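Local coordinates for protein pectinesterase (Aspergillus niger, PDB 5C1E) that hydrolyses the methyl esters of pectin's galacturonosyl units, releasing methanol, and is probably involved in the maceration and soft-rotting of plant tissue, at residues Ser20-Gly23 with Asp24-Ala28. Residues are numbered along the deposited sequence; the frame is centred on the assembly and turned at random. Where two conformers were deposited one is given.
Sequences STIG and DALDA
Thr21 caps the N-terminus of the short helix 22-29 by taking the N-H of Asp24, a local N-cap contact at the N-terminal end of the right-handed parallel beta-helix of this pectinesterase. The helix connects strand 11-13 to strand 36-40 as a beta-alpha-beta unit and lies far from the predicted active-site aspartate. The capping bond runs 2.9 Å from Asp24 N to Thr21 OG1. A chi1 of 77° swings OG1 over the first turn, where it can meet the Asp24 amide, and leaves CG2 anti to the carbonyl carbon. The Asp24 carboxylate turns its face to the same hydroxyl: Thr21 OG1 stands almost straight above Asp24 CG, 3.0 Å away, which gives neither carboxylate oxygen a good hydrogen-bonding angle. Two further first-turn amides, those of Ile22 and Gly23, are taken by the Glu47 carboxylate, an acid that a helix N-terminus would be expected to stabilise.

Behind the cap, the backbone bonds of the first turn begin weakly, Ala25 N standing 3.4 Å from Thr21 O. The next is much straighter: Leu26 N meets Ile22 O at 3.0 Å, with 173° at the hydrogen. On the inner face, Ile22 CG2 and Leu26 CD1 touch at 4.2 Å, one turn apart, and both side chains rest on Leu49 of strand 49-51, while Ala25 packs on Val13 and Ile38. The outer side is polar. There a water joins the start of the turn to the carboxylate: it accepts from Ser20 N and donates to Asp24 OD2, its oxygen lying 2.7 Å from that OD2.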
loop_
_atom_site.group_PDB
_atom_site.type_symbol
_atom_site.label_atom_id
_atom_site.label_comp_id
_atom_site.label_asym_id
_atom_site.label_seq_id
_atom_site.Cartn_x
_atom_site.Cartn_y
_atom_site.Cartn_z
ATOM N N SER A 20 -15.753 -5.005 -21.016
ATOM C CA SER A 20 -16.644 -4.301 -20.093
ATOM C C SER A 20 -16.171 -4.399 -18.643
ATOM O O SER A 20 -16.476 -3.519 -17.829
ATOM C CB SER A 20 -18.064 -4.856 -20.192
ATOM O OG SER A 20 -18.077 -6.244 -19.956
ATOM N N THR A 21 -15.431 -5.465 -18.330
ATOM C CA THR A 21 -14.862 -5.676 -17.001
ATOM C C THR A 21 -13.321 -5.776 -17.038
ATOM O O THR A 21 -12.714 -6.162 -18.045
ATOM C CB THR A 21 -15.442 -6.945 -16.317
ATOM O OG1 THR A 21 -14.851 -8.129 -16.870
ATOM C CG2 THR A 21 -16.970 -7.002 -16.433
ATOM N N ILE A 22 -12.695 -5.449 -15.913
ATOM C CA ILE A 22 -11.256 -5.607 -15.775
ATOM C C ILE A 22 -10.905 -7.095 -15.835
ATOM O O ILE A 22 -9.951 -7.474 -16.486
ATOM C CB ILE A 22 -10.710 -4.951 -14.492
ATOM C CG1 ILE A 22 -11.038 -3.450 -14.482
ATOM C CG2 ILE A 22 -9.203 -5.127 -14.393
ATOM C CD1 ILE A 22 -10.810 -2.778 -13.160
ATOM N N GLY A 23 -11.701 -7.920 -15.170
ATOM C CA GLY A 23 -11.525 -9.366 -15.199
ATOM C C GLY A 23 -11.491 -9.955 -16.601
ATOM O O GLY A 23 -10.711 -10.853 -16.880
ATOM N N ASP A 24 -12.346 -9.457 -17.487
ATOM C CA ASP A 24 -12.351 -9.936 -18.867
ATOM C C ASP A 24 -11.046 -9.588 -19.568
ATOM O O ASP A 24 -10.536 -10.398 -20.334
ATOM C CB ASP A 24 -13.538 -9.372 -19.641
ATOM C CG ASP A 24 -14.858 -9.974 -19.206
ATOM O OD1 ASP A 24 -14.871 -10.980 -18.491
ATOM O OD2 ASP A 24 -15.890 -9.420 -19.593
ATOM N N ALA A 25 -10.493 -8.393 -19.311
ATOM C CA ALA A 25 -9.210 -8.008 -19.929
ATOM C C ALA A 25 -8.038 -8.842 -19.393
ATOM O O ALA A 25 -7.172 -9.275 -20.157
ATOM C CB ALA A 25 -8.919 -6.528 -19.736
ATOM N N LEU A 26 -8.008 -9.045 -18.077
ATOM C CA LEU A 26 -7.022 -9.932 -17.455
ATOM C C LEU A 26 -7.093 -11.344 -18.070
ATOM O O LEU A 26 -6.062 -11.919 -18.419
ATOM C CB LEU A 26 -7.239 -10.007 -15.935
ATOM C CG LEU A 26 -6.946 -8.728 -15.143
ATOM C CD1 LEU A 26 -7.384 -8.878 -13.690
ATOM C CD2 LEU A 26 -5.467 -8.378 -15.224
ATOM N N ASP A 27 -8.308 -11.884 -18.198
ATOM C CA ASP A 27 -8.523 -13.189 -18.864
ATOM C C ASP A 27 -7.974 -13.177 -20.287
ATOM O O ASP A 27 -7.348 -14.151 -20.726
ATOM C CB ASP A 27 -10.020 -13.580 -18.900
ATOM C CG ASP A 27 -10.590 -13.947 -17.516
ATOM O OD1 ASP A 27 -9.824 -14.153 -16.564
ATOM O OD2 ASP A 27 -11.825 -14.028 -17.383
ATOM N N ALA A 28 -8.213 -12.091 -21.010
ATOM C CA ALA A 28 -7.740 -11.960 -22.385
ATOM C C ALA A 28 -6.217 -12.015 -22.539
ATOM O O ALA A 28 -5.730 -12.284 -23.622
ATOM C CB ALA A 28 -8.273 -10.683 -23.018
HETATM O O HOH W 1 -15.877 -7.871 -21.800
#